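Long-range contacts in 2-hydroxyisobutyryl-CoA synthetase (Aquincola tertiaricarbonis, PDB 6HDY), which belongs to the ANL superfamily of AMP-binding enzymes, pairing a large AMP-binding region with a smaller C-terminal domain: residues A[203-207]-A[224-228]; A[239-244]-A[265-269]. Numbering follows the deposited sequence.

Contact 1: A[203-207]-A[224-228]; sequences SARLV and YAIHL
Two helices crossing nearly at right angles, with S203 facing the partner and L228 filling the space between them, are well illustrated where 203-207, on helix 202-213, meets 224-228, on helix 222-234. Both segments are regular alpha-helix, with V207 N bonded to S203 O (3.2 Å) and L228 N to Y224 O (2.8 Å). The segment axes cross at -79° and stay 11.2 Å apart at their closest, a wide gap that side chains must span; S203 and L228 set the register, their CA atoms 6.4 Å apart. S203 directs its CB toward the partner; with chi1 m, its OG makes a 3.0 Å hydrogen bond to Y224 OH, near the plane of the tyrosine ring, and either hydroxyl could be the donor. A water lies 2.7 Å from S203 OG and 2.8 Å from H227 NE2, bridging them. S203 CB also rests 3.9 Å from L228 CD1. One turn on, L206 (chi1 t, chi2 p) brings CD2 to 4.0 Å from Y224 CE2 and 3.8 Å from L228 CD2. V207 (chi1 m) follows with CG1 3.8 Å from L228 CD1 and 3.6 Å from L228 O. Y224 and L228 point CB sideways, but chi1 t carries their ends to the first helix. The helices are successive connections of the parallel sheet, before and after strand 217-220, whose F218 packs against Y224 and L228. Y224 serves both chemistries, hydroxyl polar and ring apolar: one direct hydroxyl bond and one water bridge beside an apolar patch, in a contact that is otherwise packing.

Contact 2: A[239-244]-A[265-269]; sequences PRNFGL and EEAYG
Residues 239-242 have small psi values (-15° to 26°), G243 has positive phi (66°) and L244 is extended (psi 131°); this loop packs over the C-terminus of helix 258-268, the CA atoms of R240 and Y268 4.3 Å apart. After Y268 the chain leaves the helix at G269, with positive phi (63°), where a CB would clash with R240 NH1. R240 CA makes a CA-H...O contact with Y268 O (3.6 Å). One water lies 2.7 Å from P239 O and 2.8 Å from Y268 O; another lies 2.9 Å from L244 O and 2.8 Å from Y268 O. R240 (chi2, chi3 t) binds the last helical turn: NE donates to E266 O (2.8 Å) and forms a salt bridge with E266 OE2 (3.6 Å), while G269 CA lies over a guanidinium face. Y268 CB points away, but chi1 m brings the ring to the loop, CE1 3.9 Å from P239 CB and CD1 3.6 Å from L244 CD1. F242 leans on helix 202-213, and Y268 OH hydrogen-bonds to A225 O of helix 222-234.

In the fold
The two contacts show how neighbouring elements around one parallel sheet are joined by chemistry that varies with exposure. Contact 1 is buried and joins two helices; contact 2 is partly buried and joins a loop to a helix end, with R240, E266 and G269 exposed around an apolar interior. In keeping with this, hydroxyls and an imidazole supply the polar part of the first, whereas charge pairing and bonds to main-chain carbonyls serve the second. In series along the chain, with centres about 12 Å apart, they touch: L228 CB lies 3.4 Å from Y268 OH, and F242 CE1 3.7 Å from V207 O. Helix 222-234 is shared, meeting helix 202-213 in contact 1 and Y268 of helix 258-268 between the contacts.

Contact 1: A[203-207]-A[224-228]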
loop_
_atom_site.group_PDB
_atom_site.type_symbol
_atom_site.label_atom_id
_atom_site.label_comp_id
_atom_site.label_asym_id
_atom_site.label_seq_id
_atom_site.Cartn_x
_atom_site.Cartn_y
_atom_site.Cartn_z
ATOM N N SER A 203 -6.238 -12.373 1.095
ATOM C CA SER A 203 -6.095 -13.429 0.089
ATOM C C SER A 203 -7.428 -14.026 -0.329
ATOM O O SER A 203 -7.643 -14.281 -1.520
ATOM C CB SER A 203 -5.154 -14.518 0.595
ATOM O OG SER A 203 -3.978 -13.925 1.120
ATOM N N ALA A 204 -8.338 -14.219 0.644
ATOM C CA ALA A 204 -9.672 -14.755 0.358
ATOM C C ALA A 204 -10.435 -13.754 -0.501
ATOM O O ALA A 204 -11.098 -14.152 -1.445
ATOM C CB ALA A 204 -10.426 -15.046 1.653
ATOM N N ARG A 205 -10.274 -12.454 -0.226
ATOM C CA ARG A 205 -10.933 -11.409 -1.003
ATOM C C ARG A 205 -10.297 -11.223 -2.385
ATOM O O ARG A 205 -11.017 -11.045 -3.365
ATOM C CB ARG A 205 -11.016 -10.115 -0.204
ATOM C CG ARG A 205 -12.128 -10.172 0.846
ATOM C CD ARG A 205 -12.451 -8.838 1.509
ATOM N NE ARG A 205 -11.315 -8.321 2.271
ATOM C CZ ARG A 205 -10.400 -7.503 1.767
ATOM N NH1 ARG A 205 -9.381 -7.098 2.516
ATOM N NH2 ARG A 205 -10.490 -7.091 0.508
ATOM N N LEU A 206 -8.964 -11.344 -2.470
ATOM C CA LEU A 206 -8.210 -11.222 -3.716
ATOM C C LEU A 206 -8.634 -12.214 -4.767
ATOM O O LEU A 206 -8.795 -11.828 -5.913
ATOM C CB LEU A 206 -6.688 -11.333 -3.476
ATOM C CG LEU A 206 -5.760 -11.121 -4.717
ATOM C CD1 LEU A 206 -6.137 -9.823 -5.510
ATOM C CD2 LEU A 206 -4.300 -11.022 -4.269
ATOM N N VAL A 207 -8.768 -13.493 -4.400
ATOM C CA VAL A 207 -9.161 -14.544 -5.339
ATOM C C VAL A 207 -10.519 -14.206 -5.978
ATOM O O VAL A 207 -10.656 -14.358 -7.195
ATOM C CB VAL A 207 -9.072 -15.993 -4.769
ATOM C CG1 VAL A 207 -7.621 -16.358 -4.473
ATOM C CG2 VAL A 207 -9.945 -16.188 -3.528
ATOM N N TYR A 224 3.886 -16.129 -2.597
ATOM C CA TYR A 224 2.505 -15.663 -2.555
ATOM C C TYR A 224 1.636 -16.287 -3.631
ATOM O O TYR A 224 0.523 -16.709 -3.321
ATOM C CB TYR A 224 2.380 -14.136 -2.579
ATOM C CG TYR A 224 0.972 -13.690 -2.244
ATOM C CD1 TYR A 224 0.206 -14.379 -1.302
ATOM C CD2 TYR A 224 0.414 -12.572 -2.840
ATOM C CE1 TYR A 224 -1.074 -13.955 -0.962
ATOM C CE2 TYR A 224 -0.880 -12.155 -2.526
ATOM C CZ TYR A 224 -1.617 -12.848 -1.583
ATOM O OH TYR A 224 -2.882 -12.443 -1.251
ATOM N N ALA A 225 2.128 -16.355 -4.879
ATOM C CA ALA A 225 1.400 -17.000 -5.970
ATOM C C ALA A 225 0.986 -18.467 -5.587
ATOM O O ALA A 225 -0.166 -18.847 -5.781
ATOM C CB ALA A 225 2.259 -17.000 -7.213
ATOM N N ILE A 226 1.897 -19.239 -4.971
ATOM C CA ILE A 226 1.603 -20.598 -4.521
ATOM C C ILE A 226 0.509 -20.568 -3.450
ATOM O O ILE A 226 -0.470 -21.315 -3.571
ATOM C CB ILE A 226 2.878 -21.404 -4.083
ATOM C CG1 ILE A 226 3.705 -21.830 -5.314
ATOM C CG2 ILE A 226 2.510 -22.672 -3.262
ATOM C CD1 ILE A 226 5.163 -21.649 -5.135
ATOM N N HIS A 227 0.659 -19.694 -2.424
ATOM C CA HIS A 227 -0.309 -19.589 -1.329
ATOM C C HIS A 227 -1.704 -19.203 -1.816
ATOM O O HIS A 227 -2.701 -19.773 -1.361
ATOM C CB HIS A 227 0.193 -18.660 -0.217
ATOM C CG HIS A 227 -0.824 -18.373 0.852
ATOM N ND1 HIS A 227 -1.525 -19.392 1.480
ATOM C CD2 HIS A 227 -1.220 -17.184 1.375
ATOM C CE1 HIS A 227 -2.311 -18.798 2.363
ATOM N NE2 HIS A 227 -2.175 -17.472 2.332
ATOM N N LEU A 228 -1.758 -18.266 -2.772
ATOM C CA LEU A 228 -2.987 -17.778 -3.382
ATOM C C LEU A 228 -3.772 -18.876 -4.133
ATOM O O LEU A 228 -5.005 -18.855 -4.089
ATOM C CB LEU A 228 -2.671 -16.561 -4.280
ATOM C CG LEU A 228 -3.791 -15.569 -4.531
ATOM C CD1 LEU A 228 -4.307 -14.971 -3.228
ATOM C CD2 LEU A 228 -3.323 -14.486 -5.474
HETATM O O HOH W 1 -2.478 -14.832 3.129
#

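Contact 2: A[239-244]-A[265-269]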
loop_
_atom_site.group_PDB
_atom_site.type_symbol
_atom_site.label_atom_id
_atom_site.label_comp_id
_atom_site.label_asym_id
_atom_site.label_seq_id
_atom_site.Cartn_x
_atom_site.Cartn_y
_atom_site.Cartn_z
ATOM N N PRO A 239 -7.912 -21.257 -10.114
ATOM C CA PRO A 239 -7.016 -20.130 -10.477
ATOM C C PRO A 239 -6.614 -20.021 -11.955
ATOM O O PRO A 239 -6.025 -19.016 -12.347
ATOM C CB PRO A 239 -5.799 -20.313 -9.557
ATOM C CG PRO A 239 -5.821 -21.755 -9.157
ATOM C CD PRO A 239 -7.243 -22.221 -9.207
ATOM N N ARG A 240 -6.970 -21.013 -12.777
ATOM C CA ARG A 240 -6.740 -20.989 -14.226
ATOM C C ARG A 240 -7.797 -20.076 -14.893
ATOM O O ARG A 240 -7.636 -19.673 -16.061
ATOM C CB ARG A 240 -6.841 -22.409 -14.800
ATOM C CG ARG A 240 -5.569 -23.219 -14.597
ATOM C CD ARG A 240 -5.581 -24.551 -15.321
ATOM N NE ARG A 240 -4.214 -24.975 -15.636
ATOM C CZ ARG A 240 -3.669 -24.947 -16.851
ATOM N NH1 ARG A 240 -4.383 -24.553 -17.901
ATOM N NH2 ARG A 240 -2.407 -25.328 -17.028
ATOM N N ASN A 241 -8.874 -19.756 -14.134
ATOM C CA ASN A 241 -9.981 -18.940 -14.598
ATOM C C ASN A 241 -9.834 -17.474 -14.186
ATOM O O ASN A 241 -10.830 -16.757 -14.099
ATOM C CB ASN A 241 -11.334 -19.535 -14.130
ATOM C CG ASN A 241 -12.522 -19.288 -15.057
ATOM O OD1 ASN A 241 -12.593 -18.299 -15.809
ATOM N ND2 ASN A 241 -13.508 -20.178 -14.995
ATOM N N PHE A 242 -8.582 -17.018 -13.976
ATOM C CA PHE A 242 -8.285 -15.640 -13.578
ATOM C C PHE A 242 -7.882 -14.771 -14.778
ATOM O O PHE A 242 -7.598 -13.587 -14.613
ATOM C CB PHE A 242 -7.218 -15.634 -12.471
ATOM C CG PHE A 242 -7.654 -16.162 -11.115
ATOM C CD1 PHE A 242 -9.001 -16.401 -10.837
ATOM C CD2 PHE A 242 -6.726 -16.361 -10.098
ATOM C CE1 PHE A 242 -9.407 -16.840 -9.571
ATOM C CE2 PHE A 242 -7.137 -16.769 -8.820
ATOM C CZ PHE A 242 -8.472 -17.018 -8.569
ATOM N N GLY A 243 -7.871 -15.377 -15.969
ATOM C CA GLY A 243 -7.535 -14.736 -17.240
ATOM C C GLY A 243 -6.103 -14.265 -17.376
ATOM O O GLY A 243 -5.812 -13.459 -18.263
ATOM N N LEU A 244 -5.192 -14.773 -16.505
ATOM C CA LEU A 244 -3.785 -14.369 -16.467
ATOM C C LEU A 244 -2.992 -14.830 -17.648
ATOM O O LEU A 244 -3.050 -16.012 -18.016
ATOM C CB LEU A 244 -3.090 -14.809 -15.157
ATOM C CG LEU A 244 -3.545 -14.109 -13.874
ATOM C CD1 LEU A 244 -3.339 -14.999 -12.676
ATOM C CD2 LEU A 244 -2.857 -12.733 -13.693
ATOM N N GLU A 265 3.100 -21.873 -13.153
ATOM C CA GLU A 265 2.572 -21.831 -14.527
ATOM C C GLU A 265 1.404 -22.822 -14.729
ATOM O O GLU A 265 0.429 -22.482 -15.390
ATOM C CB GLU A 265 3.676 -22.124 -15.560
ATOM C CG GLU A 265 4.697 -21.007 -15.671
ATOM C CD GLU A 265 5.608 -21.005 -16.881
ATOM O OE1 GLU A 265 5.694 -22.042 -17.573
ATOM O OE2 GLU A 265 6.227 -19.950 -17.148
ATOM N N GLU A 266 1.481 -24.012 -14.118
ATOM C CA GLU A 266 0.413 -25.022 -14.239
ATOM C C GLU A 266 -0.850 -24.591 -13.483
ATOM O O GLU A 266 -1.953 -24.714 -14.025
ATOM C CB GLU A 266 0.905 -26.432 -13.806
ATOM C CG GLU A 266 -0.181 -27.404 -13.350
ATOM C CD GLU A 266 -1.191 -27.863 -14.391
ATOM O OE1 GLU A 266 -0.775 -28.452 -15.415
ATOM O OE2 GLU A 266 -2.408 -27.691 -14.144
ATOM N N ALA A 267 -0.684 -24.118 -12.238
ATOM C CA ALA A 267 -1.781 -23.694 -11.370
ATOM C C ALA A 267 -2.599 -22.548 -11.963
ATOM O O ALA A 267 -3.808 -22.513 -11.768
ATOM C CB ALA A 267 -1.241 -23.292 -9.998
ATOM N N TYR A 268 -1.942 -21.626 -12.686
ATOM C CA TYR A 268 -2.581 -20.450 -13.282
ATOM C C TYR A 268 -2.807 -20.521 -14.792
ATOM O O TYR A 268 -3.572 -19.716 -15.319
ATOM C CB TYR A 268 -1.779 -19.184 -12.932
ATOM C CG TYR A 268 -1.839 -18.816 -11.467
ATOM C CD1 TYR A 268 -2.904 -18.080 -10.955
ATOM C CD2 TYR A 268 -0.809 -19.171 -10.596
ATOM C CE1 TYR A 268 -2.951 -17.716 -9.608
ATOM C CE2 TYR A 268 -0.837 -18.797 -9.251
ATOM C CZ TYR A 268 -1.915 -18.081 -8.759
ATOM O OH TYR A 268 -1.954 -17.737 -7.430
ATOM N N GLY A 269 -2.141 -21.456 -15.468
ATOM C CA GLY A 269 -2.203 -21.607 -16.923
ATOM C C GLY A 269 -1.661 -20.366 -17.609
ATOM O O GLY A 269 -2.238 -19.886 -18.585
HETATM O O HOH W 2 -5.168 -17.625 -14.456
HETATM O O HOH W 3 -4.808 -18.206 -17.350
#